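Local coordinates for general Secretion Pathway Protein (Vibrio vulnificus, PDB 4G54) that forms a periplasmic domain of the EpsAB fusion protein of the type II secretion system and probably binds peptidoglycan, at residues Glu136-Arg139 with Leu140-Gly144; Glu148-Asp151 with Gln152-Lys156. All coordinates share one frame; numbering follows the deposited sequence.

Contact 1: Glu136-Arg139 with Leu140-Gly144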
# COMPACT_ATOMS: atom_id res chain seq x y z
N GLU A 136 -8.26 -14.96 4.04
CA GLU A 136 -8.51 -16.42 4.09
C GLU A 136 -8.63 -17.01 2.69
O GLU A 136 -9.06 -16.32 1.72
CB GLU A 136 -9.83 -16.69 4.82
CG GLU A 136 -9.66 -16.25 6.24
CD GLU A 136 -10.91 -16.42 7.10
OE1 GLU A 136 -11.57 -17.48 7.06
OE2 GLU A 136 -11.13 -15.53 7.97
N THR A 137 -8.29 -18.30 2.56
CA THR A 137 -8.31 -18.87 1.24
C THR A 137 -9.69 -18.94 0.63
O THR A 137 -10.64 -19.37 1.31
CB THR A 137 -7.68 -20.28 1.34
OG1 THR A 137 -6.31 -20.08 1.73
CG2 THR A 137 -7.75 -21.02 0.04
N LEU A 138 -9.73 -18.52 -0.65
CA LEU A 138 -11.00 -18.58 -1.41
C LEU A 138 -10.85 -19.62 -2.54
O LEU A 138 -9.81 -19.64 -3.23
CB LEU A 138 -11.31 -17.19 -1.98
CG LEU A 138 -11.41 -16.12 -0.81
CD1 LEU A 138 -11.60 -14.86 -1.55
CD2 LEU A 138 -12.63 -16.30 0.13
N ARG A 139 -11.86 -20.46 -2.76
CA ARG A 139 -11.77 -21.50 -3.77
C ARG A 139 -13.12 -21.74 -4.38
O ARG A 139 -14.18 -21.31 -3.84
CB ARG A 139 -11.19 -22.77 -3.22
CG ARG A 139 -12.14 -23.42 -2.24
CD ARG A 139 -11.64 -24.69 -1.53
NE ARG A 139 -10.60 -24.38 -0.53
CZ ARG A 139 -9.33 -24.76 -0.64
NH1 ARG A 139 -8.86 -25.36 -1.77
NH2 ARG A 139 -8.48 -24.45 0.36
N LEU A 140 -13.06 -22.43 -5.51
CA LEU A 140 -14.26 -22.80 -6.24
C LEU A 140 -15.34 -23.33 -5.32
O LEU A 140 -15.10 -24.26 -4.54
CB LEU A 140 -13.88 -23.93 -7.24
CG LEU A 140 -15.01 -24.37 -8.18
CD1 LEU A 140 -15.20 -23.29 -9.30
CD2 LEU A 140 -14.53 -25.71 -8.81
N GLY A 141 -16.53 -22.78 -5.52
CA GLY A 141 -17.73 -23.22 -4.75
C GLY A 141 -18.09 -22.28 -3.65
O GLY A 141 -19.22 -22.27 -3.15
N MET A 142 -17.15 -21.47 -3.22
CA MET A 142 -17.42 -20.55 -2.14
C MET A 142 -18.23 -19.32 -2.65
O MET A 142 -18.25 -19.01 -3.84
CB MET A 142 -16.12 -20.04 -1.44
CG MET A 142 -15.43 -21.20 -0.71
SD MET A 142 -13.87 -20.67 0.06
CE MET A 142 -14.46 -19.68 1.42
N HIS A 143 -18.89 -18.62 -1.74
CA HIS A 143 -19.71 -17.48 -2.11
C HIS A 143 -19.77 -16.44 -1.03
O HIS A 143 -19.62 -16.79 0.16
CB HIS A 143 -21.12 -17.92 -2.53
CG HIS A 143 -21.91 -18.49 -1.41
ND1 HIS A 143 -21.77 -19.81 -1.00
CD2 HIS A 143 -22.78 -17.92 -0.56
CE1 HIS A 143 -22.59 -20.04 0.01
NE2 HIS A 143 -23.20 -18.90 0.32
N GLY A 144 -20.00 -15.18 -1.39
CA GLY A 144 -20.16 -14.13 -0.41
C GLY A 144 -19.50 -12.85 -0.81
O GLY A 144 -18.93 -12.78 -1.92
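A type II beta turn from Arg139 to Met142 reverses the chain just ahead of helix 145-158, and the side chain of Met142 folds back from it along the extended run Thr137-Arg139. The turn is closed by Met142 N bonding to Arg139 O at 3.0 Å. Leu140 and Gly141 occupy the two corners; Gly141 has a positive phi of 101°, as in the third position of a type II turn, where glycine is common. CG of Met142 lies anti to its own carbonyl carbon (chi1 -67°), which carries the chain back past Arg139 O to the backbone of Leu138. There the sulfur receives a weak hydrogen bond from Arg139 N, 3.5 Å from N to SD. CG of Arg139 comes within 4.0 Å of Met142 SD, and the rest of that side chain leads away. Backbone hydrogen bonds of Gly141 and Met142 with Phe168, and of Leu138 with Ala191, tie the two arms of the turn to other loops. A bend at chi3 (72°) turns the methyl end of Met142 toward Leu138; the two side chains cross at about a right angle, with Leu138 CD2 4.1 Å from Met142 CE.

Contact 2: Glu148-Asp151 with Gln152-Lys156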
# COMPACT_ATOMS: atom_id res chain seq x y z
N GLU A 148 -16.99 -11.20 -4.15
CA GLU A 148 -17.19 -9.99 -4.94
C GLU A 148 -15.97 -9.13 -4.89
O GLU A 148 -15.56 -8.48 -5.89
CB GLU A 148 -18.40 -9.17 -4.40
CG GLU A 148 -19.64 -10.00 -4.26
CD GLU A 148 -20.80 -9.27 -3.54
OE1 GLU A 148 -20.60 -8.19 -2.93
OE2 GLU A 148 -21.92 -9.83 -3.59
N VAL A 149 -15.34 -9.02 -3.69
CA VAL A 149 -14.11 -8.27 -3.59
C VAL A 149 -12.90 -8.86 -4.37
O VAL A 149 -12.22 -8.13 -5.07
CB VAL A 149 -13.67 -8.16 -2.07
CG1 VAL A 149 -12.28 -7.55 -1.93
CG2 VAL A 149 -14.71 -7.29 -1.35
N LEU A 150 -12.78 -10.20 -4.35
CA LEU A 150 -11.80 -10.93 -5.20
C LEU A 150 -12.01 -10.58 -6.69
O LEU A 150 -11.04 -10.20 -7.38
CB LEU A 150 -11.95 -12.47 -4.93
CG LEU A 150 -11.00 -13.21 -5.84
CD1 LEU A 150 -9.54 -12.84 -5.74
CD2 LEU A 150 -11.22 -14.74 -5.59
N ASP A 151 -13.29 -10.59 -7.07
CA ASP A 151 -13.65 -10.38 -8.50
C ASP A 151 -13.17 -8.91 -8.84
O ASP A 151 -12.50 -8.68 -9.90
CB ASP A 151 -15.13 -10.59 -8.58
CG ASP A 151 -15.74 -10.39 -10.00
OD1 ASP A 151 -15.06 -10.68 -11.01
OD2 ASP A 151 -16.92 -9.91 -10.02
N GLN A 152 -13.47 -7.95 -7.98
CA GLN A 152 -13.14 -6.58 -8.28
C GLN A 152 -11.62 -6.38 -8.30
O GLN A 152 -11.12 -5.63 -9.20
CB GLN A 152 -13.76 -5.64 -7.20
CG GLN A 152 -15.29 -5.70 -7.34
CD GLN A 152 -15.84 -4.98 -8.62
OE1 GLN A 152 -15.19 -4.06 -9.19
NE2 GLN A 152 -17.07 -5.41 -9.09
N LEU A 153 -10.89 -7.00 -7.35
CA LEU A 153 -9.41 -6.78 -7.30
C LEU A 153 -8.76 -7.43 -8.52
O LEU A 153 -7.83 -6.90 -9.11
CB LEU A 153 -8.88 -7.46 -6.00
CG LEU A 153 -9.22 -6.70 -4.76
CD1 LEU A 153 -8.81 -7.55 -3.52
CD2 LEU A 153 -8.48 -5.36 -4.72
N LEU A 154 -9.29 -8.60 -8.92
CA LEU A 154 -8.63 -9.28 -10.10
C LEU A 154 -8.85 -8.45 -11.33
O LEU A 154 -7.91 -8.32 -12.15
CB LEU A 154 -9.25 -10.66 -10.40
CG LEU A 154 -8.77 -11.70 -9.48
CD1 LEU A 154 -9.69 -12.97 -9.64
CD2 LEU A 154 -7.26 -12.08 -9.92
N ALA A 155 -10.03 -7.86 -11.52
CA ALA A 155 -10.27 -7.00 -12.70
C ALA A 155 -9.35 -5.78 -12.66
O ALA A 155 -8.81 -5.36 -13.69
CB ALA A 155 -11.76 -6.59 -12.75
N LYS A 156 -9.09 -5.28 -11.45
CA LYS A 156 -8.21 -4.13 -11.38
C LYS A 156 -6.75 -4.53 -11.75
O LYS A 156 -6.01 -3.75 -12.44
CB LYS A 156 -8.24 -3.54 -9.94
CG LYS A 156 -7.45 -2.25 -9.77
CD LYS A 156 -8.31 -0.98 -9.99
CE LYS A 156 -8.89 -0.41 -8.67
NZ LYS A 156 -8.19 0.77 -8.01
O HOH W 1 -17.86 -8.22 -8.15
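Val149 and Leu153 run alongside each other on helix 145-158, their branches heading in a common direction, and Leu150 and Leu154 repeat the arrangement one residue further on. Each pair is spaced i to i+4. In the first, a single methyl of each residue does the touching, Val149 CG1 against Leu153 CD1 at 3.8 Å. In the second, CD1 of Leu150 meets CD1 of Leu154 at 3.9 Å. The two leucines of this pair differ in their first torsion: CG of Leu150 is anti to its backbone N (chi1 178°), whereas in Leu154 it is turned to lie beside the N (chi1 -78°), with Leu154 CG 3.4 Å from Leu150 O. Regular helical bonds run from Leu153 N to Val149 O and from Leu154 N to Leu150 O. On the polar flank, the bend of Gln152 at chi2 (-72°) brings its amide round to a water, which accepts from Gln152 NE2 at 3.1 Å. The same water donates to Asp151 OD2 at 2.7 Å and to Glu148 O, bridging one turn of the helix. Asp151 is buried, and its carboxylate also takes backbone N-H groups of Leu163 and Thr165, so several donors fix its rotation. Leu150 and Leu153 pack on helix 193-202, and Leu154 on Val176 and Phe179 of helix 170-182, making this helix part of a three-helix core.

Contact 1 comes first along the chain, in the loop between strand 125-131 and helix 145-158; contact 2 follows on that helix, and their centres are about 13 Å apart. Gly144, which ends contact 1, is the N-cap position of the helix. The two also touch directly, Leu138 CD1 lying 4.1 Å from Leu150 CD2, so the incoming loop covers part of the helix it leads into. The leucines of contact 2 pack against helices 170-182 and 193-202, whereas contact 1 is largely at the surface. Together they mark where the chain, after leaving the six-stranded antiparallel sheet, enters the helical core of the putative peptidoglycan-binding region.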